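Local coordinates for heat shock protein-related protein (Deinococcus radiodurans, PDB 4FEI) that probably acts as a small heat shock protein, a chaperone holding stress-unfolded proteins out of aggregates, and is represented here by its alpha-crystallin domain, at residues 25-31 and 44-48; 39-45 and 63-69; 12-16 and 93-97; 16-22 and 87-93; 21-25 and 82-86. One frame throughout, in Å; residues are numbered along the deposited sequence.

Interaction 1 (25-31 and 44-48)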
# COMPACT_ATOMS: atom_id res chain seq x y z
N PRO A 25 0.51 -3.26 -0.36
CA PRO A 25 -0.30 -3.27 -1.59
C PRO A 25 0.37 -4.06 -2.71
O PRO A 25 1.59 -3.98 -2.85
CB PRO A 25 -0.41 -1.77 -1.96
CG PRO A 25 0.78 -1.16 -1.41
CD PRO A 25 1.09 -1.92 -0.11
N GLY A 26 -0.41 -4.83 -3.47
CA GLY A 26 0.08 -5.55 -4.66
C GLY A 26 0.87 -6.83 -4.34
O GLY A 26 1.43 -7.45 -5.25
N VAL A 27 0.90 -7.24 -3.06
CA VAL A 27 1.67 -8.43 -2.65
C VAL A 27 1.09 -9.69 -3.30
O VAL A 27 -0.14 -9.77 -3.51
CB VAL A 27 1.68 -8.54 -1.12
CG1 VAL A 27 2.64 -9.61 -0.61
CG2 VAL A 27 2.17 -7.32 -0.63
N ASP A 28 1.96 -10.63 -3.65
CA ASP A 28 1.55 -11.97 -4.01
C ASP A 28 1.18 -12.61 -2.66
O ASP A 28 2.07 -12.85 -1.80
CB ASP A 28 2.72 -12.73 -4.65
CG ASP A 28 2.34 -14.15 -5.09
OD1 ASP A 28 1.28 -14.73 -4.64
OD2 ASP A 28 3.10 -14.71 -5.92
N ALA A 29 -0.11 -12.85 -2.45
CA ALA A 29 -0.61 -13.30 -1.15
C ALA A 29 0.05 -14.62 -0.73
O ALA A 29 0.26 -14.86 0.47
CB ALA A 29 -2.13 -13.45 -1.19
N GLY A 30 0.36 -15.46 -1.73
CA GLY A 30 0.94 -16.81 -1.52
C GLY A 30 2.39 -16.80 -1.04
O GLY A 30 2.96 -17.86 -0.76
N THR A 31 3.00 -15.61 -0.94
CA THR A 31 4.42 -15.50 -0.51
C THR A 31 4.54 -14.97 0.94
O THR A 31 5.62 -14.98 1.53
CB THR A 31 5.24 -14.53 -1.41
OG1 THR A 31 4.66 -13.21 -1.32
CG2 THR A 31 5.31 -15.02 -2.90
N SER A 44 7.46 -11.65 6.19
CA SER A 44 8.12 -11.67 4.91
C SER A 44 7.11 -11.88 3.82
O SER A 44 6.03 -12.37 4.06
CB SER A 44 9.22 -12.76 4.88
OG SER A 44 8.65 -14.05 5.09
N GLY A 45 7.45 -11.45 2.60
CA GLY A 45 6.62 -11.65 1.42
C GLY A 45 7.27 -11.02 0.22
O GLY A 45 8.43 -10.62 0.28
N GLU A 46 6.50 -10.87 -0.88
CA GLU A 46 7.05 -10.40 -2.12
C GLU A 46 5.98 -9.74 -2.99
O GLU A 46 4.81 -10.12 -2.94
CB GLU A 46 7.63 -11.61 -2.86
CG GLU A 46 8.29 -11.30 -4.19
CD GLU A 46 8.81 -12.53 -4.91
OE1 GLU A 46 9.46 -12.39 -5.99
OE2 GLU A 46 8.57 -13.63 -4.42
N ARG A 47 6.39 -8.76 -3.79
CA ARG A 47 5.57 -8.32 -4.91
C ARG A 47 6.42 -8.21 -6.18
O ARG A 47 7.58 -7.82 -6.12
CB ARG A 47 4.76 -7.05 -4.60
CG ARG A 47 5.50 -5.73 -4.72
CD ARG A 47 4.47 -4.60 -4.65
NE ARG A 47 5.03 -3.27 -4.50
CZ ARG A 47 4.28 -2.16 -4.37
NH1 ARG A 47 2.96 -2.23 -4.41
NH2 ARG A 47 4.86 -0.96 -4.25
N PRO A 48 5.83 -8.55 -7.35
CA PRO A 48 6.57 -8.49 -8.61
C PRO A 48 7.00 -7.06 -8.98
O PRO A 48 6.30 -6.08 -8.65
CB PRO A 48 5.57 -9.06 -9.66
CG PRO A 48 4.21 -8.84 -9.06
CD PRO A 48 4.43 -9.00 -7.54
O HOH W 1 8.02 -15.16 2.51

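Interaction 2 (39-45 and 63-69)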
# COMPACT_ATOMS: atom_id res chain seq x y z
N GLY A 39 9.40 -12.65 21.53
CA GLY A 39 9.03 -11.24 21.58
C GLY A 39 9.27 -10.48 20.27
O GLY A 39 9.38 -9.25 20.27
N GLN A 40 9.33 -11.22 19.16
CA GLN A 40 9.54 -10.65 17.83
C GLN A 40 8.56 -11.30 16.87
O GLN A 40 8.34 -12.50 16.89
CB GLN A 40 10.97 -10.87 17.31
CG GLN A 40 12.13 -10.35 18.20
CD GLN A 40 12.64 -8.94 17.82
OE1 GLN A 40 13.00 -8.14 18.70
NE2 GLN A 40 12.69 -8.63 16.52
N LEU A 41 7.98 -10.47 16.01
CA LEU A 41 7.22 -10.97 14.90
C LEU A 41 8.05 -10.76 13.63
O LEU A 41 8.60 -9.64 13.37
CB LEU A 41 5.92 -10.21 14.81
CG LEU A 41 4.67 -10.73 14.11
CD1 LEU A 41 4.15 -9.65 13.25
CD2 LEU A 41 4.88 -11.99 13.31
N THR A 42 8.18 -11.84 12.86
CA THR A 42 8.87 -11.75 11.58
C THR A 42 7.87 -11.87 10.46
O THR A 42 7.09 -12.80 10.44
CB THR A 42 10.03 -12.74 11.44
OG1 THR A 42 10.92 -12.58 12.56
CG2 THR A 42 10.78 -12.48 10.11
N VAL A 43 7.87 -10.86 9.58
CA VAL A 43 6.96 -10.85 8.44
C VAL A 43 7.81 -10.80 7.16
O VAL A 43 8.75 -9.99 7.05
CB VAL A 43 6.00 -9.59 8.42
CG1 VAL A 43 4.94 -9.80 7.38
CG2 VAL A 43 5.34 -9.39 9.72
N SER A 44 7.46 -11.65 6.19
CA SER A 44 8.12 -11.67 4.91
C SER A 44 7.11 -11.88 3.82
O SER A 44 6.03 -12.37 4.06
CB SER A 44 9.22 -12.76 4.88
OG SER A 44 8.65 -14.05 5.09
N GLY A 45 7.45 -11.45 2.60
CA GLY A 45 6.62 -11.65 1.42
C GLY A 45 7.27 -11.02 0.22
O GLY A 45 8.43 -10.62 0.28
N PHE A 63 10.36 -8.48 0.73
CA PHE A 63 10.53 -7.69 1.93
C PHE A 63 10.68 -8.62 3.16
O PHE A 63 10.15 -9.72 3.18
CB PHE A 63 9.32 -6.75 2.12
CG PHE A 63 8.08 -7.43 2.69
CD1 PHE A 63 7.92 -7.65 4.08
CD2 PHE A 63 7.04 -7.82 1.86
CE1 PHE A 63 6.79 -8.24 4.58
CE2 PHE A 63 5.89 -8.41 2.37
CZ PHE A 63 5.77 -8.63 3.72
N VAL A 64 11.43 -8.16 4.15
CA VAL A 64 11.58 -8.87 5.38
C VAL A 64 11.60 -7.86 6.53
O VAL A 64 12.43 -6.94 6.54
CB VAL A 64 12.91 -9.74 5.43
CG1 VAL A 64 13.01 -10.50 6.78
CG2 VAL A 64 13.00 -10.68 4.23
N ARG A 65 10.67 -8.02 7.48
CA ARG A 65 10.67 -7.19 8.71
C ARG A 65 10.72 -8.03 9.98
O ARG A 65 10.05 -9.08 10.07
CB ARG A 65 9.50 -6.21 8.74
CG ARG A 65 9.55 -5.28 7.56
CD ARG A 65 8.95 -4.02 7.83
NE ARG A 65 9.75 -3.23 8.76
CZ ARG A 65 9.27 -2.13 9.33
NH1 ARG A 65 8.03 -1.69 9.01
NH2 ARG A 65 10.01 -1.47 10.19
N GLU A 66 11.54 -7.59 10.92
CA GLU A 66 11.64 -8.19 12.25
C GLU A 66 11.15 -7.11 13.25
O GLU A 66 11.79 -6.05 13.42
CB GLU A 66 13.08 -8.60 12.53
CG GLU A 66 13.25 -9.82 13.37
CD GLU A 66 14.67 -10.40 13.29
OE1 GLU A 66 14.80 -11.63 12.97
OE2 GLU A 66 15.66 -9.65 13.57
N LEU A 67 9.99 -7.38 13.87
CA LEU A 67 9.25 -6.34 14.59
C LEU A 67 8.98 -6.80 16.01
O LEU A 67 8.40 -7.88 16.22
CB LEU A 67 7.91 -5.99 13.90
CG LEU A 67 7.86 -5.66 12.40
CD1 LEU A 67 6.45 -5.86 11.91
CD2 LEU A 67 8.35 -4.24 12.05
N ALA A 68 9.41 -6.00 16.99
CA ALA A 68 9.31 -6.38 18.41
C ALA A 68 7.93 -6.02 18.89
O ALA A 68 7.43 -4.93 18.54
CB ALA A 68 10.34 -5.61 19.24
N PHE A 69 7.29 -6.92 19.64
CA PHE A 69 5.98 -6.60 20.25
C PHE A 69 6.11 -5.45 21.26
O PHE A 69 6.94 -5.50 22.14
CB PHE A 69 5.38 -7.81 20.97
CG PHE A 69 5.07 -8.97 20.08
CD1 PHE A 69 5.81 -10.16 20.15
CD2 PHE A 69 4.02 -8.89 19.18
CE1 PHE A 69 5.52 -11.24 19.32
CE2 PHE A 69 3.70 -9.97 18.33
CZ PHE A 69 4.45 -11.15 18.41

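Interaction 3 (12-16 and 93-97)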
# COMPACT_ATOMS: atom_id res chain seq x y z
N ARG A 12 -1.46 -1.20 16.87
CA ARG A 12 -2.67 -0.61 17.44
C ARG A 12 -3.04 -1.36 18.72
O ARG A 12 -2.99 -2.60 18.77
CB ARG A 12 -3.82 -0.65 16.43
CG ARG A 12 -5.19 -0.19 16.98
CD ARG A 12 -6.28 -0.30 15.91
NE ARG A 12 -6.41 -1.65 15.32
CZ ARG A 12 -6.97 -1.90 14.13
NH1 ARG A 12 -7.43 -0.89 13.36
NH2 ARG A 12 -7.06 -3.17 13.68
N ASP A 13 -3.36 -0.60 19.75
CA ASP A 13 -3.82 -1.14 21.00
C ASP A 13 -5.30 -1.40 20.81
O ASP A 13 -6.08 -0.47 20.71
CB ASP A 13 -3.57 -0.12 22.10
CG ASP A 13 -4.11 -0.55 23.46
OD1 ASP A 13 -4.47 -1.74 23.63
OD2 ASP A 13 -4.18 0.34 24.36
N ALA A 14 -5.68 -2.67 20.74
CA ALA A 14 -7.09 -3.03 20.67
C ALA A 14 -7.56 -3.72 21.99
O ALA A 14 -8.25 -4.75 21.97
CB ALA A 14 -7.34 -3.92 19.49
N GLY A 15 -7.19 -3.13 23.12
CA GLY A 15 -7.67 -3.59 24.43
C GLY A 15 -7.19 -4.99 24.82
O GLY A 15 -6.13 -5.14 25.43
N THR A 16 -7.97 -6.00 24.47
CA THR A 16 -7.63 -7.37 24.79
C THR A 16 -6.58 -7.88 23.80
O THR A 16 -5.84 -8.83 24.11
CB THR A 16 -8.91 -8.34 24.79
OG1 THR A 16 -9.42 -8.50 23.45
CG2 THR A 16 -10.04 -7.81 25.71
N LYS A 93 -3.21 -10.05 24.09
CA LYS A 93 -2.27 -9.58 25.09
C LYS A 93 -2.25 -10.49 26.32
O LYS A 93 -3.25 -11.12 26.67
CB LYS A 93 -2.61 -8.14 25.50
CG LYS A 93 -2.16 -7.10 24.48
CD LYS A 93 -3.04 -5.86 24.44
CE LYS A 93 -2.81 -4.93 25.60
NZ LYS A 93 -3.49 -3.60 25.30
N LEU A 94 -1.09 -10.55 26.95
CA LEU A 94 -0.89 -11.23 28.22
C LEU A 94 -1.64 -10.51 29.36
O LEU A 94 -2.22 -11.14 30.24
CB LEU A 94 0.60 -11.22 28.52
CG LEU A 94 1.19 -12.51 29.05
CD1 LEU A 94 1.30 -13.47 27.90
CD2 LEU A 94 2.57 -12.24 29.73
N ARG A 95 -1.59 -9.18 29.34
CA ARG A 95 -2.26 -8.31 30.27
C ARG A 95 -3.23 -7.45 29.44
O ARG A 95 -2.88 -6.35 28.99
CB ARG A 95 -1.22 -7.45 31.01
CG ARG A 95 -1.78 -6.48 32.07
CD ARG A 95 -0.62 -5.61 32.66
NE ARG A 95 -1.10 -4.31 33.16
CZ ARG A 95 -1.35 -3.23 32.40
NH1 ARG A 95 -1.79 -2.10 32.96
NH2 ARG A 95 -1.17 -3.27 31.07
N PRO A 96 -4.46 -7.97 29.23
CA PRO A 96 -5.47 -7.24 28.47
C PRO A 96 -5.83 -5.97 29.21
O PRO A 96 -5.84 -5.97 30.44
CB PRO A 96 -6.69 -8.19 28.47
CG PRO A 96 -6.16 -9.53 28.88
CD PRO A 96 -4.99 -9.24 29.77
N THR A 97 -6.05 -4.89 28.47
CA THR A 97 -6.67 -3.67 28.99
C THR A 97 -8.08 -3.50 28.39
O THR A 97 -8.42 -4.12 27.38
CB THR A 97 -5.86 -2.39 28.65
OG1 THR A 97 -5.79 -2.25 27.23
CG2 THR A 97 -4.44 -2.45 29.25

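Interaction 4 (16-22 and 87-93)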
# COMPACT_ATOMS: atom_id res chain seq x y z
N THR A 16 -7.97 -6.00 24.47
CA THR A 16 -7.63 -7.37 24.79
C THR A 16 -6.58 -7.88 23.80
O THR A 16 -5.84 -8.83 24.11
CB THR A 16 -8.91 -8.34 24.79
OG1 THR A 16 -9.42 -8.50 23.45
CG2 THR A 16 -10.04 -7.81 25.71
N HIS A 17 -6.54 -7.25 22.63
CA HIS A 17 -5.63 -7.66 21.57
C HIS A 17 -4.64 -6.58 21.17
O HIS A 17 -4.84 -5.39 21.41
CB HIS A 17 -6.41 -8.12 20.33
CG HIS A 17 -7.09 -9.43 20.52
ND1 HIS A 17 -8.34 -9.55 21.10
CD2 HIS A 17 -6.70 -10.69 20.21
CE1 HIS A 17 -8.68 -10.83 21.15
NE2 HIS A 17 -7.71 -11.54 20.61
N LEU A 18 -3.56 -7.02 20.52
CA LEU A 18 -2.55 -6.14 19.94
C LEU A 18 -2.57 -6.38 18.42
O LEU A 18 -2.41 -7.53 17.97
CB LEU A 18 -1.19 -6.54 20.53
CG LEU A 18 0.03 -5.68 20.24
CD1 LEU A 18 -0.16 -4.22 20.76
CD2 LEU A 18 1.25 -6.32 20.89
N ASP A 19 -2.80 -5.32 17.64
CA ASP A 19 -2.87 -5.43 16.18
C ASP A 19 -1.64 -4.87 15.51
O ASP A 19 -1.19 -3.74 15.81
CB ASP A 19 -4.05 -4.63 15.61
CG ASP A 19 -5.39 -5.13 16.11
OD1 ASP A 19 -5.48 -6.33 16.50
OD2 ASP A 19 -6.34 -4.31 16.13
N LEU A 20 -1.12 -5.61 14.55
CA LEU A 20 -0.08 -5.12 13.66
C LEU A 20 -0.73 -4.86 12.32
O LEU A 20 -1.35 -5.75 11.76
CB LEU A 20 1.03 -6.16 13.51
CG LEU A 20 2.29 -6.00 12.65
CD1 LEU A 20 2.03 -6.49 11.25
CD2 LEU A 20 2.85 -4.58 12.63
N LEU A 21 -0.65 -3.63 11.83
CA LEU A 21 -1.12 -3.31 10.49
C LEU A 21 0.09 -3.03 9.61
O LEU A 21 0.96 -2.21 9.94
CB LEU A 21 -2.05 -2.09 10.49
CG LEU A 21 -3.39 -2.23 11.21
CD1 LEU A 21 -3.31 -1.69 12.60
CD2 LEU A 21 -4.43 -1.40 10.44
N LEU A 22 0.14 -3.71 8.47
CA LEU A 22 1.32 -3.63 7.59
C LEU A 22 0.87 -3.29 6.16
O LEU A 22 0.07 -4.01 5.59
CB LEU A 22 2.09 -4.97 7.63
CG LEU A 22 3.49 -4.97 7.06
CD1 LEU A 22 4.47 -4.26 8.01
CD2 LEU A 22 3.96 -6.44 6.76
N LEU A 87 -2.22 -5.77 5.59
CA LEU A 87 -2.18 -6.96 6.42
C LEU A 87 -2.45 -6.63 7.89
O LEU A 87 -1.70 -5.91 8.50
CB LEU A 87 -0.83 -7.65 6.28
CG LEU A 87 -0.64 -8.93 7.10
CD1 LEU A 87 -1.52 -10.05 6.59
CD2 LEU A 87 0.80 -9.31 7.03
N THR A 88 -3.51 -7.20 8.45
CA THR A 88 -3.84 -7.04 9.87
C THR A 88 -3.54 -8.33 10.60
O THR A 88 -4.17 -9.36 10.35
CB THR A 88 -5.35 -6.66 10.04
OG1 THR A 88 -5.65 -5.50 9.24
CG2 THR A 88 -5.72 -6.39 11.51
N VAL A 89 -2.56 -8.29 11.50
CA VAL A 89 -2.23 -9.42 12.33
C VAL A 89 -2.61 -9.15 13.79
O VAL A 89 -2.10 -8.24 14.41
CB VAL A 89 -0.68 -9.76 12.27
CG1 VAL A 89 -0.40 -11.17 12.93
CG2 VAL A 89 -0.12 -9.64 10.84
N ARG A 90 -3.47 -9.98 14.36
CA ARG A 90 -4.02 -9.77 15.67
C ARG A 90 -3.47 -10.79 16.70
O ARG A 90 -3.46 -12.00 16.45
CB ARG A 90 -5.53 -9.87 15.55
CG ARG A 90 -6.28 -9.30 16.70
CD ARG A 90 -7.67 -8.85 16.22
NE ARG A 90 -8.27 -7.96 17.21
CZ ARG A 90 -9.39 -7.28 17.02
NH1 ARG A 90 -9.85 -6.51 18.00
NH2 ARG A 90 -10.05 -7.37 15.86
N PHE A 91 -3.04 -10.28 17.86
CA PHE A 91 -2.49 -11.11 18.90
C PHE A 91 -3.23 -10.78 20.19
O PHE A 91 -3.61 -9.60 20.42
CB PHE A 91 -0.99 -10.82 19.14
CG PHE A 91 -0.10 -11.04 17.95
CD1 PHE A 91 0.50 -12.26 17.74
CD2 PHE A 91 0.15 -10.00 17.02
CE1 PHE A 91 1.35 -12.49 16.64
CE2 PHE A 91 0.97 -10.20 15.92
CZ PHE A 91 1.58 -11.46 15.74
N GLU A 92 -3.44 -11.77 21.05
CA GLU A 92 -4.06 -11.47 22.32
C GLU A 92 -3.00 -11.14 23.35
O GLU A 92 -2.00 -11.83 23.46
CB GLU A 92 -5.07 -12.54 22.80
CG GLU A 92 -4.57 -13.89 22.95
CD GLU A 92 -5.67 -14.88 23.35
OE1 GLU A 92 -6.27 -14.71 24.45
OE2 GLU A 92 -5.90 -15.84 22.57
N LYS A 93 -3.21 -10.05 24.09
CA LYS A 93 -2.27 -9.58 25.09
C LYS A 93 -2.25 -10.49 26.32
O LYS A 93 -3.25 -11.12 26.67
CB LYS A 93 -2.61 -8.14 25.50
CG LYS A 93 -2.16 -7.10 24.48
CD LYS A 93 -3.04 -5.86 24.44
CE LYS A 93 -2.81 -4.93 25.60
NZ LYS A 93 -3.49 -3.60 25.30

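Interaction 5 (21-25 and 82-86)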
# COMPACT_ATOMS: atom_id res chain seq x y z
N LEU A 21 -0.65 -3.63 11.83
CA LEU A 21 -1.12 -3.31 10.49
C LEU A 21 0.09 -3.03 9.61
O LEU A 21 0.96 -2.21 9.94
CB LEU A 21 -2.05 -2.09 10.49
CG LEU A 21 -3.39 -2.23 11.21
CD1 LEU A 21 -3.31 -1.69 12.60
CD2 LEU A 21 -4.43 -1.40 10.44
N LEU A 22 0.14 -3.71 8.47
CA LEU A 22 1.32 -3.63 7.59
C LEU A 22 0.87 -3.29 6.16
O LEU A 22 0.07 -4.01 5.59
CB LEU A 22 2.09 -4.97 7.63
CG LEU A 22 3.49 -4.97 7.06
CD1 LEU A 22 4.47 -4.26 8.01
CD2 LEU A 22 3.96 -6.44 6.76
N ASP A 23 1.36 -2.18 5.62
CA ASP A 23 0.95 -1.73 4.29
C ASP A 23 1.67 -2.59 3.23
O ASP A 23 2.87 -2.38 2.96
CB ASP A 23 1.29 -0.25 4.05
CG ASP A 23 0.35 0.68 4.74
OD1 ASP A 23 0.74 1.86 4.97
OD2 ASP A 23 -0.78 0.28 5.06
N VAL A 24 0.91 -3.54 2.65
CA VAL A 24 1.47 -4.42 1.63
C VAL A 24 0.63 -4.42 0.31
O VAL A 24 0.07 -5.44 -0.08
CB VAL A 24 1.68 -5.88 2.21
CG1 VAL A 24 2.87 -5.94 3.23
CG2 VAL A 24 0.41 -6.41 2.85
N PRO A 25 0.51 -3.26 -0.36
CA PRO A 25 -0.30 -3.27 -1.59
C PRO A 25 0.37 -4.06 -2.71
O PRO A 25 1.59 -3.98 -2.85
CB PRO A 25 -0.41 -1.77 -1.96
CG PRO A 25 0.78 -1.16 -1.41
CD PRO A 25 1.09 -1.92 -0.11
N LEU A 82 -5.76 -10.24 5.30
CA LEU A 82 -5.31 -9.29 4.27
C LEU A 82 -6.50 -8.76 3.49
O LEU A 82 -7.27 -9.53 2.94
CB LEU A 82 -4.38 -9.97 3.27
CG LEU A 82 -3.93 -9.16 2.03
CD1 LEU A 82 -2.81 -8.17 2.37
CD2 LEU A 82 -3.51 -10.03 0.85
N ALA A 83 -6.66 -7.44 3.46
CA ALA A 83 -7.72 -6.79 2.68
C ALA A 83 -7.28 -5.38 2.28
O ALA A 83 -6.74 -4.64 3.09
CB ALA A 83 -9.07 -6.73 3.47
N GLY A 84 -7.54 -5.03 1.03
CA GLY A 84 -7.24 -3.70 0.52
C GLY A 84 -5.78 -3.27 0.62
O GLY A 84 -5.50 -2.11 0.87
N GLY A 85 -4.85 -4.21 0.41
CA GLY A 85 -3.43 -3.93 0.49
C GLY A 85 -2.90 -3.76 1.90
O GLY A 85 -1.78 -3.32 2.09
N VAL A 86 -3.70 -4.13 2.90
CA VAL A 86 -3.29 -4.01 4.31
C VAL A 86 -3.34 -5.38 4.99
O VAL A 86 -4.39 -6.04 5.02
CB VAL A 86 -4.21 -2.99 5.06
CG1 VAL A 86 -3.95 -2.95 6.59
CG2 VAL A 86 -4.12 -1.57 4.39

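Interaction 1 (25-31 and 44-48)
The loop 25-31 lies along the end of strand 40-47 in this alpha-crystallin domain, where D28 N and T31 OG1 both bond the backbone of E46 and an Asx turn shapes the loop. D28 N gives a fairly straight hydrogen bond to E46 O at 3.0 Å (157°), while E46 N reaches back to T31 OG1 only weakly. The same hydroxyl donates to D28 O at 2.7 Å in the plane of the carbonyl, an oxygen that also takes T31 N. The Asx turn closes where G30 N meets D28 OD1 at 3.1 Å from above the carboxylate plane. A water joins T31 O to S44 OG.

In the packing, V27 CG1 is pressed on E46 O at 3.2 Å, put there by a first torsion of -170° that sets it anti to the backbone N. T31 and E46 cross at about a right angle, T31 OG1 lying 3.7 Å from E46 CB.

Charge gathers at R47, whose extended chain passes P25 and G26. NE bonds P59 O, W5 makes a cation-pi contact, and NH2 forms a salt bridge to D23 of the second subunit, carrying this contact into the dimer interface. R47 NH1 makes one weak bond to P25 O, at 2.7 Å.

Interaction 2 (39-45 and 63-69)
F63 lies over the backbone of G45, a bump set into the hollow that a residue without a side chain leaves. A first torsion of 79° puts its CG between the backbone N and the carbonyl carbon, folding the ring across the neighbouring strand until one face rests on S44 C and on G45 N, 3.4 Å from F63 CE2. V43 CG1 meets the ring at its edge, 3.7 Å from F63 CE1. Further along this antiparallel pair, V43 CG2 faces L67 CD1 at 4.3 Å; beyond the strand end, F69 CZ comes obliquely to 4.0 Å from L41 CB. An alanine in place of F63 is likely to leave a gap above G45 and take from V43 and W5 an aromatic neighbour.

On the other face Q40, bent at its second torsion, brings NE2 to 3.4 Å from E66 CG, while T42 lies alongside E66. Seven backbone bonds join the strands. The face of L41, V43, F63 and L67 is largely apolar and turns into the beta-sandwich core against L20 and L22, though R65 shares it, L67 CD2 lying over its guanidinium, which is salt-bridged to E57 of the second subunit; Q40, T42 and E66 make the opposite face more polar and at least partly exposed.

Interaction 3 (12-16 and 93-97)
K93 reaches across to D13 and G15 at the end of the hairpin formed by strands 9-14 and 17-23. Its CB starts 3.6 Å from T16 O, and the same carbonyl takes the backbone bond from K93 N. CG stays near that oxygen. CD already lies 3.3 Å from G15 O, and a bend at the third torsion (76°) turns CE and NZ toward G15 O and D13. At the tip, NZ forms a salt bridge with D13 OD1 at 2.7 Å and a hydrogen bond with G15 O at 3.1 Å, and adds a weak bond to T97 OG1.

D13 OD1 has a further duty. It accepts G15 N from above the carboxylate plane, which makes an Asx turn and shapes the loop that presents G15 O to K93 NZ. G15 O is likewise doubly held: T97 N comes to it at 3.1 Å from the face opposite to that used by K93 NZ. Beyond the polar cluster, P96 CB packs on T16 CA at 3.9 Å. The segment 93-97, which follows strand 86-92, is in this way tied back to the hairpin turn, and D13 also packs on L54 of the second subunit. A carboxylate and a carbonyl together would probably favour the charged form of this buried lysine, within a contact at the surface of the domain.

Interaction 4 (16-22 and 87-93)
H17 and R90 cross at about a right angle, ring and guanidinium planes 81° apart, with H17 CB in the plane of the guanidinium at its edge, 3.6 Å from R90 NE. The imidazole meets E92 obliquely, H17 NE2 standing 3.6 Å from E92 CB. A first torsion of -71°, with CG anti to the carbonyl carbon, directs the ring toward R90 and E92, and ND1 shares a hydrogen bond with T16 OG1 that fixes the turn of the ring.

D19 lies alongside R90, the two side chains pointing the same way. Carboxylate and guanidinium stand almost perpendicular, so that D19 OD1 sits 3.3 Å from R90 NE but well out of the guanidinium plane: a salt bridge of charges alone, with no N-H aimed at the oxygen. The aliphatic part of R90 is nearer still, CG at 3.1 Å from D19 OD1, and the other oxygen, OD2, is taken by R12.

Strands 17-23 and 86-92 are the inner pair of an antiparallel sheet in the beta-sandwich of the alpha-crystallin domain. Their core-facing side carries L18, L20, L22, L87, V89 and F91. L20 and V89 run side by side, L20 CD1 to V89 CG2 at 3.8 Å, and L22 CB meets L87 CB at 4.2 Å. F91 presents its ring edge to L18 O and meets F69 edge-to-face across the sandwich. With an alanine for H17, E92 CB and R90 CG would probably lose the ring beside them, and T16 OG1 its nitrogen partner. Between the strands, L20 N bonds V89 O at 2.8 Å (174°).

Interaction 5 (21-25 and 82-86)
V24 turns CG2 toward L82 because, with CG1 at -72° and anti to the carbonyl carbon, this other methyl falls between the backbone N and the carbonyl carbon; L82 extends to meet it, CD1 standing 3.7 Å from V24 CG2. V86 uses both its branches. CG1 faces L21 CD2 obliquely at 4.2 Å, and CG2 runs alongside D23 to 3.9 Å from OD2.

The backbone is joined by one hydrogen bond, V24 N to G85 O at 2.8 Å, bent to 136°. P25, having no N-H, brings its ring CD to 3.9 Å from the same oxygen. G85 occupies a type I' beta turn from A83 to V86, where a positive phi of 75° suits glycine, and a side chain there would press on P25 CA. A83 and V86 exchange two backbone bonds across this turn.

The carboxylate of D23, though it touches V86, is directed to the second subunit, where R47 and R58 both form salt bridges with it. The contact lies at the end of the sheet where the hairpin of strands 79-83 and 86-92 meets the exit of strand 17-23, with F63 of strand 62-68 packing on V24 and P25 meeting G85 of the second subunit.

Interactions 2 and 4 are the strand pairings of two facing sheets, and their core sides meet: V43 CG1 packs on L22 CD2 at 3.6 Å, and L41 and F69 both touch F91. Each combines regular backbone bonding with a mostly apolar face and a more mixed one. Interaction 5 continues interaction 4 along strand 17-23, buried but with a single backbone bond, while interaction 1 continues interaction 2 along strand 40-47 and is partly exposed, relying on a turn and a hydroxyl. Interaction 3, on the surface and about 29 Å between centres from interaction 1, depends on a lysine salt bridge. Interactions 1 and 5 are also tied to each other across the dimer.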